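Local coordinates for ribonucleoside-diphosphate reductase subunit beta (Clostridium botulinum, PDB 6ZJK), which forms the R2 subunit of a ribonucleotide reductase and carries the di-iron centre, which in this family probably generates the radical needed to make deoxyribonucleotides, at residues Asn69-Pro73 with Glu138-Gln142; Ile76-Asp81 with Met224-Ile230; Phe212-Tyr216 with Phe231-Asn235. All coordinates share one frame; numbering follows the deposited sequence.

Contact 1: Asn69-Pro73 with Glu138-Gln142; sequences NFWIP and EIHAQ. With FE (Fe (III) ion), chain H.
Ile139 points from helix 124-151 into the bend formed by Phe70, Trp71 and Pro73, and its two branches part at CB. CG2 lies anti to the backbone N and runs against the proline ring, 3.8 Å from Pro73 CG and 3.8 Å from Pro73 CD, the two side chains crossing at about a right angle. The other branch leaves through CG1, and an extended chi2 (-168°) carries Ile139 CD1 on to the loop backbone, 4.1 Å from Trp71 O. The same methyl reaches the Phe70 ring, 4.2 Å from Phe70 CE1. Trp71 O is buried here without a polar partner in the model. One residue on, His140 turns its CB away from the loop, yet the edge of its imidazole meets the edge of the indole, with His140 CD2 4.0 Å from Trp71 CZ2. His140 ND1 binds an iron ion at 2.4 Å, in a site completed by Asp107, Glu137 and a water. His140 NE2 and Trp71 NE1 both hydrogen-bond to OD2 of Asp237, giving the iron-His-Asp-Trp relay of R2 proteins, consistent with a path for radical transfer between the metal site, within the ferritin-like helical bundle, and the catalytic subunit. At the far end, the bent side chain of Gln142 brings OE1 to 3.6 Å from Pro73 CG, while the same oxygen makes a weak hydrogen bond to Tyr63 of the second subunit.

Contact 2: Ile76-Asp81 with Met224-Ile230; sequences ISLNED and MTATSTI
Asp81, on the short helix 79-84, reaches across to the first turn of helix 225-255 and turns both carboxylate oxygens toward the backbone of that turn, capping the helix N terminus from a site distant in sequence. CG lies anti to its own carbonyl carbon (chi1 -65°), which carries the carboxylate over to the helix; there Asp81 OD1 accepts from Ala226 N at 3.0 Å on its syn side, 17° out of the carboxylate plane. OD2 takes two bonds from one residue. Thr227 N donates to it at 2.7 Å, also syn but 31° out of plane, whereas Thr227 OG1, likewise 2.7 Å from Asp81 OD2, arrives nearly along the C-O axis. Met224, at the N-cap position, folds back at chi2 and chi3, and its CE touches Asp81 CB at 3.8 Å. Beside this polar grip, Leu78 lays CD2 against Ala226 CB at 3.7 Å, and Ser77 O approaches the same methyl. Farther along, Ile76 and Ile230 cross obliquely, Ile76 CD1 resting 4.0 Å from Ile230 CG1. Three donors thus fix the rotation of the carboxylate and satisfy two first-turn amides. The partial positive charge of that helix end would probably stabilise Asp81 as the anion.

Contact 3: Phe212-Tyr216 with Phe231-Asn235; sequences FSFFY and FKYIN
Phe215 and Phe231 lie face to face in an offset stack, their ring centroids 4.1 Å apart and their planes only 9° from parallel. The rings overlap closely, Phe215 CE2 coming within 3.5 Å of Phe231 CZ, and the opposite face of Phe215 is covered by the ring of Phe214. Phe212 extends this tightly packed part: Phe231 CD1 meets its edge, 3.7 Å from Phe212 CD1, while Asn235 covers one of its faces. There Asn235 CB makes a CH-pi contact 4.3 Å from the centroid of the Phe212 ring, with the amide roughly stacked on the ring. Because Asn235 CG is anti to the backbone N (chi1 -160°), the amide also extends to the tyrosine hydroxyl. Asn235 ND2 donates an almost straight hydrogen bond of 2.8 Å to Tyr216 OH, which lies in the amide plane; the phenol ring is nearly coplanar with the amide. The hydroxyl in turn gives a weak bond of 3.4 Å from Tyr216 OH to Phe231 O, so a buried polar group is held between two sites on one helix. The packing is looser at Lys232, the partly exposed residue of the contact. Its CG touches Tyr216 OH at 3.8 Å, but the extended chain then leads away to a cation-pi contact with Phe334. Consecutive helices 190-220 and 225-255 meet here nearly antiparallel, their local axes at 150°; helix 90-118 packs on Phe215 and Phe231 through Ile99 and Leu103, and helix 124-151 packs on Ile234.

In the fold
From the N terminus, the loop after helix 58-68 opens contact 1 and then, running into helix 79-84, contact 2. Contact 1 closes first, at helix 124-151, after the chain has passed through helix 90-118. Contact 2 stays open until the start of helix 225-255, so the two cross. Before it closes, helix 190-220 opens contact 3, which closes immediately after it on helix 225-255; contacts 2 and 3 therefore also cross, whereas contacts 1 and 3 follow in series. Trp71 touches Ile76 and Ile230 of contact 2 and Tyr233 and Ile234 of contact 3, joining the loop to helix 225-255 beside the iron site.

Contact 1: Asn69-Pro73 with Glu138-Gln142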
loop_
_atom_site.group_PDB
_atom_site.type_symbol
_atom_site.label_atom_id
_atom_site.label_comp_id
_atom_site.label_asym_id
_atom_site.label_seq_id
_atom_site.Cartn_x
_atom_site.Cartn_y
_atom_site.Cartn_z
ATOM N N ASN A 69 -4.688 12.681 7.037
ATOM C CA ASN A 69 -5.992 12.077 7.297
ATOM C C ASN A 69 -5.905 10.732 8.031
ATOM O O ASN A 69 -6.931 10.048 8.148
ATOM C CB ASN A 69 -6.756 11.865 5.987
ATOM C CG ASN A 69 -7.360 13.148 5.433
ATOM O OD1 ASN A 69 -7.548 14.142 6.145
ATOM N ND2 ASN A 69 -7.670 13.122 4.147
ATOM N N PHE A 70 -4.711 10.317 8.474
ATOM C CA PHE A 70 -4.521 8.981 9.063
ATOM C C PHE A 70 -5.363 8.792 10.331
ATOM O O PHE A 70 -5.437 9.672 11.193
ATOM C CB PHE A 70 -3.026 8.752 9.356
ATOM C CG PHE A 70 -2.708 7.439 10.066
ATOM C CD1 PHE A 70 -2.620 6.256 9.364
ATOM C CD2 PHE A 70 -2.441 7.410 11.428
ATOM C CE1 PHE A 70 -2.310 5.052 10.019
ATOM C CE2 PHE A 70 -2.120 6.217 12.084
ATOM C CZ PHE A 70 -2.063 5.038 11.379
ATOM N N TRP A 71 -5.974 7.638 10.443
ATOM C CA TRP A 71 -6.797 7.298 11.583
ATOM C C TRP A 71 -6.746 5.790 11.843
ATOM O O TRP A 71 -6.426 5.027 10.986
ATOM C CB TRP A 71 -8.238 7.798 11.400
ATOM C CG TRP A 71 -8.920 7.198 10.246
ATOM C CD1 TRP A 71 -8.668 7.428 8.963
ATOM C CD2 TRP A 71 -9.950 6.230 10.283
ATOM N NE1 TRP A 71 -9.461 6.676 8.189
ATOM C CE2 TRP A 71 -10.265 5.922 8.983
ATOM C CE3 TRP A 71 -10.632 5.583 11.301
ATOM C CZ2 TRP A 71 -11.223 5.005 8.660
ATOM C CZ3 TRP A 71 -11.571 4.681 10.979
ATOM C CH2 TRP A 71 -11.868 4.400 9.677
ATOM N N ILE A 72 -7.047 5.407 13.058
ATOM C CA ILE A 72 -7.044 4.036 13.491
ATOM C C ILE A 72 -8.420 3.716 14.017
ATOM O O ILE A 72 -8.841 4.236 14.995
ATOM C CB ILE A 72 -5.976 3.771 14.570
ATOM C CG1 ILE A 72 -4.588 4.163 14.073
ATOM C CG2 ILE A 72 -5.978 2.322 14.959
ATOM C CD1 ILE A 72 -3.485 3.978 15.075
ATOM N N PRO A 73 -9.097 2.838 13.345
ATOM C CA PRO A 73 -10.467 2.437 13.628
ATOM C C PRO A 73 -10.719 2.051 15.052
ATOM O O PRO A 73 -11.601 2.552 15.686
ATOM C CB PRO A 73 -10.684 1.269 12.723
ATOM C CG PRO A 73 -9.705 1.411 11.686
ATOM C CD PRO A 73 -8.569 2.186 12.169
ATOM N N GLU A 138 -7.287 -1.038 2.898
ATOM C CA GLU A 138 -7.097 -2.089 3.895
ATOM C C GLU A 138 -7.604 -1.650 5.263
ATOM O O GLU A 138 -8.183 -2.455 6.011
ATOM C CB GLU A 138 -5.631 -2.512 3.978
ATOM C CG GLU A 138 -5.055 -3.136 2.708
ATOM C CD GLU A 138 -5.475 -4.579 2.494
ATOM O OE1 GLU A 138 -6.277 -5.113 3.293
ATOM O OE2 GLU A 138 -4.984 -5.199 1.525
ATOM N N ILE A 139 -7.381 -0.385 5.618
ATOM C CA ILE A 139 -7.880 0.116 6.897
ATOM C C ILE A 139 -9.412 0.152 6.921
ATOM O O ILE A 139 -10.038 -0.136 7.956
ATOM C CB ILE A 139 -7.240 1.476 7.211
ATOM C CG1 ILE A 139 -5.745 1.257 7.503
ATOM C CG2 ILE A 139 -7.910 2.164 8.391
ATOM C CD1 ILE A 139 -5.075 2.463 8.112
ATOM N N HIS A 140 -10.015 0.395 5.789
ATOM C CA HIS A 140 -11.458 0.474 5.678
ATOM C C HIS A 140 -12.048 -0.889 5.914
ATOM O O HIS A 140 -12.909 -1.049 6.683
ATOM C CB HIS A 140 -11.903 1.047 4.335
ATOM C CG HIS A 140 -11.569 2.497 4.157
ATOM N ND1 HIS A 140 -11.591 3.132 2.939
ATOM C CD2 HIS A 140 -11.140 3.406 5.046
ATOM C CE1 HIS A 140 -11.199 4.368 3.112
ATOM N NE2 HIS A 140 -10.924 4.558 4.374
ATOM N N ALA A 141 -11.504 -1.850 5.242
ATOM C CA ALA A 141 -11.980 -3.221 5.366
ATOM C C ALA A 141 -11.852 -3.723 6.795
ATOM O O ALA A 141 -12.733 -4.442 7.294
ATOM C CB ALA A 141 -11.225 -4.126 4.392
ATOM N N GLN A 142 -10.818 -3.346 7.514
ATOM C CA GLN A 142 -10.608 -3.765 8.878
ATOM C C GLN A 142 -11.545 -3.135 9.839
ATOM O O GLN A 142 -11.908 -3.721 10.805
ATOM C CB GLN A 142 -9.197 -3.461 9.340
ATOM C CG GLN A 142 -8.813 -4.072 10.650
ATOM C CD GLN A 142 -8.844 -3.114 11.746
ATOM O OE1 GLN A 142 -8.573 -1.981 11.575
ATOM N NE2 GLN A 142 -9.169 -3.564 12.873
HETATM FE FE FE H . -12.573 2.601 0.858
HETATM O O HOH W 1 -12.215 4.902 0.221
#

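Contact 2: Ile76-Asp81 with Met224-Ile230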
loop_
_atom_site.group_PDB
_atom_site.type_symbol
_atom_site.label_atom_id
_atom_site.label_comp_id
_atom_site.label_asym_id
_atom_site.label_seq_id
_atom_site.Cartn_x
_atom_site.Cartn_y
_atom_site.Cartn_z
ATOM N N ILE A 76 -11.767 4.444 18.138
ATOM C CA ILE A 76 -13.072 5.021 18.266
ATOM C C ILE A 76 -13.931 4.066 19.061
ATOM O O ILE A 76 -14.166 3.002 18.649
ATOM C CB ILE A 76 -13.669 5.264 16.894
ATOM C CG1 ILE A 76 -12.906 6.347 16.178
ATOM C CG2 ILE A 76 -15.102 5.665 17.023
ATOM C CD1 ILE A 76 -12.897 6.152 14.706
ATOM N N SER A 77 -14.424 4.492 20.185
ATOM C CA SER A 77 -15.173 3.562 21.022
ATOM C C SER A 77 -16.593 3.345 20.505
ATOM O O SER A 77 -17.300 4.297 20.165
ATOM C CB SER A 77 -15.247 4.084 22.449
ATOM O OG SER A 77 -16.371 3.530 23.090
ATOM N N LEU A 78 -17.009 2.080 20.591
ATOM C CA LEU A 78 -18.311 1.593 20.140
ATOM C C LEU A 78 -19.240 1.294 21.314
ATOM O O LEU A 78 -20.249 0.604 21.140
ATOM C CB LEU A 78 -18.155 0.344 19.263
ATOM C CG LEU A 78 -17.501 0.580 17.895
ATOM C CD1 LEU A 78 -17.451 -0.699 17.052
ATOM C CD2 LEU A 78 -18.214 1.706 17.127
ATOM N N ASN A 79 -18.895 1.757 22.521
ATOM C CA ASN A 79 -19.608 1.340 23.721
ATOM C C ASN A 79 -21.099 1.629 23.615
ATOM O O ASN A 79 -21.915 0.826 24.073
ATOM C CB ASN A 79 -19.013 2.027 24.947
ATOM C CG ASN A 79 -17.753 1.344 25.451
ATOM O OD1 ASN A 79 -17.221 0.423 24.819
ATOM N ND2 ASN A 79 -17.257 1.804 26.593
ATOM N N GLU A 80 -21.477 2.755 22.995
ATOM C CA GLU A 80 -22.898 3.076 22.870
ATOM C C GLU A 80 -23.581 2.190 21.835
ATOM O O GLU A 80 -24.738 1.793 22.020
ATOM C CB GLU A 80 -23.090 4.555 22.505
ATOM C CG GLU A 80 -22.836 5.527 23.649
ATOM C CD GLU A 80 -23.647 5.181 24.890
ATOM O OE1 GLU A 80 -24.896 5.125 24.790
ATOM O OE2 GLU A 80 -23.041 4.955 25.961
ATOM N N ASP A 81 -22.869 1.833 20.763
ATOM C CA ASP A 81 -23.451 0.967 19.743
ATOM C C ASP A 81 -23.644 -0.466 20.244
ATOM O O ASP A 81 -24.568 -1.156 19.789
ATOM C CB ASP A 81 -22.571 0.954 18.492
ATOM C CG ASP A 81 -22.497 2.332 17.800
ATOM O OD1 ASP A 81 -22.714 3.370 18.474
ATOM O OD2 ASP A 81 -22.287 2.365 16.562
ATOM N N MET A 224 -26.821 3.676 16.406
ATOM C CA MET A 224 -25.491 3.332 15.883
ATOM C C MET A 224 -24.661 4.572 15.562
ATOM O O MET A 224 -24.117 4.703 14.468
ATOM C CB MET A 224 -25.585 2.430 14.644
ATOM C CG MET A 224 -26.465 1.200 14.857
ATOM S SD MET A 224 -25.973 0.103 16.224
ATOM C CE MET A 224 -24.439 -0.609 15.585
ATOM N N THR A 225 -24.552 5.485 16.534
ATOM C CA THR A 225 -23.897 6.766 16.267
ATOM C C THR A 225 -22.390 6.613 16.075
ATOM O O THR A 225 -21.798 7.300 15.241
ATOM C CB THR A 225 -24.171 7.742 17.408
ATOM O OG1 THR A 225 -24.065 7.038 18.639
ATOM C CG2 THR A 225 -25.593 8.278 17.309
ATOM N N ALA A 226 -21.744 5.724 16.836
ATOM C CA ALA A 226 -20.292 5.619 16.702
ATOM C C ALA A 226 -19.896 4.853 15.448
ATOM O O ALA A 226 -18.815 5.090 14.901
ATOM C CB ALA A 226 -19.680 4.959 17.936
ATOM N N THR A 227 -20.749 3.941 14.981
ATOM C CA THR A 227 -20.561 3.369 13.654
ATOM C C THR A 227 -20.582 4.473 12.592
ATOM O O THR A 227 -19.812 4.435 11.623
ATOM C CB THR A 227 -21.640 2.300 13.430
ATOM O OG1 THR A 227 -21.377 1.180 14.302
ATOM C CG2 THR A 227 -21.681 1.808 12.004
ATOM N N SER A 228 -21.405 5.497 12.801
ATOM C CA SER A 228 -21.470 6.581 11.838
ATOM C C SER A 228 -20.177 7.396 11.871
ATOM O O SER A 228 -19.651 7.766 10.819
ATOM C CB SER A 228 -22.706 7.437 12.125
ATOM O OG SER A 228 -22.604 8.735 11.580
ATOM N N THR A 229 -19.605 7.614 13.063
ATOM C CA THR A 229 -18.308 8.289 13.164
ATOM C C THR A 229 -17.228 7.569 12.358
ATOM O O THR A 229 -16.467 8.208 11.617
ATOM C CB THR A 229 -17.904 8.444 14.631
ATOM O OG1 THR A 229 -18.877 9.277 15.281
ATOM C CG2 THR A 229 -16.550 9.107 14.739
ATOM N N ILE A 230 -17.152 6.240 12.463
ATOM C CA ILE A 230 -16.227 5.504 11.604
ATOM C C ILE A 230 -16.500 5.809 10.127
ATOM O O ILE A 230 -15.562 6.047 9.356
ATOM C CB ILE A 230 -16.296 3.993 11.899
ATOM C CG1 ILE A 230 -15.676 3.700 13.263
ATOM C CG2 ILE A 230 -15.574 3.188 10.835
ATOM C CD1 ILE A 230 -15.771 2.209 13.703
#

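Contact 3: Phe212-Tyr216 with Phe231-Asn235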
loop_
_atom_site.group_PDB
_atom_site.type_symbol
_atom_site.label_atom_id
_atom_site.label_comp_id
_atom_site.label_asym_id
_atom_site.label_seq_id
_atom_site.Cartn_x
_atom_site.Cartn_y
_atom_site.Cartn_z
ATOM N N PHE A 212 -23.059 5.301 2.595
ATOM C CA PHE A 212 -22.906 6.247 3.667
ATOM C C PHE A 212 -24.237 6.824 4.085
ATOM O O PHE A 212 -24.463 7.038 5.220
ATOM C CB PHE A 212 -21.954 7.435 3.387
ATOM C CG PHE A 212 -20.570 7.076 2.965
ATOM C CD1 PHE A 212 -19.866 6.096 3.592
ATOM C CD2 PHE A 212 -19.972 7.743 1.940
ATOM C CE1 PHE A 212 -18.605 5.752 3.183
ATOM C CE2 PHE A 212 -18.719 7.420 1.515
ATOM C CZ PHE A 212 -18.031 6.415 2.153
ATOM N N SER A 213 -25.115 7.113 3.149
ATOM C CA SER A 213 -26.378 7.741 3.525
ATOM C C SER A 213 -27.221 6.846 4.426
ATOM O O SER A 213 -28.049 7.363 5.188
ATOM C CB SER A 213 -27.173 8.162 2.276
ATOM O OG SER A 213 -27.646 7.050 1.537
ATOM N N PHE A 214 -27.025 5.518 4.382
ATOM C CA PHE A 214 -27.754 4.643 5.300
ATOM C C PHE A 214 -27.294 4.847 6.740
ATOM O O PHE A 214 -28.121 5.039 7.646
ATOM C CB PHE A 214 -27.606 3.171 4.895
ATOM C CG PHE A 214 -28.176 2.202 5.921
ATOM C CD1 PHE A 214 -29.552 2.044 6.039
ATOM C CD2 PHE A 214 -27.347 1.462 6.757
ATOM C CE1 PHE A 214 -30.098 1.176 6.983
ATOM C CE2 PHE A 214 -27.876 0.585 7.712
ATOM C CZ PHE A 214 -29.253 0.447 7.821
ATOM N N PHE A 215 -25.974 4.800 6.971
ATOM C CA PHE A 215 -25.453 4.905 8.330
ATOM C C PHE A 215 -25.695 6.289 8.909
ATOM O O PHE A 215 -26.040 6.411 10.092
ATOM C CB PHE A 215 -23.969 4.516 8.346
ATOM C CG PHE A 215 -23.762 3.089 7.970
ATOM C CD1 PHE A 215 -24.042 2.081 8.879
ATOM C CD2 PHE A 215 -23.398 2.746 6.676
ATOM C CE1 PHE A 215 -23.907 0.745 8.518
ATOM C CE2 PHE A 215 -23.263 1.422 6.305
ATOM C CZ PHE A 215 -23.518 0.416 7.226
ATOM N N TYR A 216 -25.608 7.341 8.069
ATOM C CA TYR A 216 -25.962 8.676 8.539
ATOM C C TYR A 216 -27.452 8.773 8.863
ATOM O O TYR A 216 -27.836 9.445 9.829
ATOM C CB TYR A 216 -25.575 9.744 7.500
ATOM C CG TYR A 216 -24.078 9.801 7.177
ATOM C CD1 TYR A 216 -23.129 9.253 8.049
ATOM C CD2 TYR A 216 -23.616 10.419 6.010
ATOM C CE1 TYR A 216 -21.765 9.280 7.757
ATOM C CE2 TYR A 216 -22.229 10.468 5.708
ATOM C CZ TYR A 216 -21.312 9.907 6.584
ATOM O OH TYR A 216 -19.942 9.952 6.292
ATOM N N PHE A 231 -17.783 5.856 9.712
ATOM C CA PHE A 231 -18.049 6.092 8.296
ATOM C C PHE A 231 -17.703 7.519 7.864
ATOM O O PHE A 231 -17.394 7.726 6.691
ATOM C CB PHE A 231 -19.503 5.724 7.930
ATOM C CG PHE A 231 -19.665 4.251 7.638
ATOM C CD1 PHE A 231 -19.246 3.731 6.412
ATOM C CD2 PHE A 231 -20.134 3.369 8.618
ATOM C CE1 PHE A 231 -19.324 2.352 6.147
ATOM C CE2 PHE A 231 -20.228 1.982 8.365
ATOM C CZ PHE A 231 -19.819 1.476 7.130
ATOM N N LYS A 232 -17.727 8.503 8.771
ATOM C CA LYS A 232 -17.244 9.836 8.414
ATOM C C LYS A 232 -15.757 9.815 8.078
ATOM O O LYS A 232 -15.305 10.545 7.185
ATOM C CB LYS A 232 -17.509 10.833 9.541
ATOM C CG LYS A 232 -18.980 11.180 9.752
ATOM C CD LYS A 232 -19.123 12.060 10.978
ATOM C CE LYS A 232 -20.563 12.405 11.255
ATOM N NZ LYS A 232 -20.706 13.369 12.389
ATOM N N TYR A 233 -14.969 9.004 8.798
ATOM C CA TYR A 233 -13.547 8.929 8.478
ATOM C C TYR A 233 -13.322 8.276 7.123
ATOM O O TYR A 233 -12.482 8.733 6.331
ATOM C CB TYR A 233 -12.792 8.172 9.579
ATOM C CG TYR A 233 -12.477 9.023 10.778
ATOM C CD1 TYR A 233 -11.338 9.837 10.796
ATOM C CD2 TYR A 233 -13.311 9.034 11.883
ATOM C CE1 TYR A 233 -11.042 10.625 11.890
ATOM C CE2 TYR A 233 -13.020 9.814 12.992
ATOM C CZ TYR A 233 -11.877 10.602 12.992
ATOM O OH TYR A 233 -11.585 11.386 14.088
ATOM N N ILE A 234 -14.111 7.287 6.829
ATOM C CA ILE A 234 -14.008 6.618 5.574
ATOM C C ILE A 234 -14.411 7.574 4.455
ATOM O O ILE A 234 -13.826 7.574 3.447
ATOM C CB ILE A 234 -14.898 5.399 5.521
ATOM C CG1 ILE A 234 -14.529 4.394 6.617
ATOM C CG2 ILE A 234 -14.801 4.704 4.210
ATOM C CD1 ILE A 234 -15.166 3.065 6.414
ATOM N N ASN A 235 -15.457 8.349 4.684
ATOM C CA ASN A 235 -15.979 9.328 3.739
ATOM C C ASN A 235 -14.849 10.323 3.435
ATOM O O ASN A 235 -14.572 10.527 2.348
ATOM C CB ASN A 235 -17.183 10.030 4.334
ATOM C CG ASN A 235 -18.087 10.691 3.299
ATOM O OD1 ASN A 235 -17.723 10.942 2.185
ATOM N ND2 ASN A 235 -19.283 10.934 3.712
#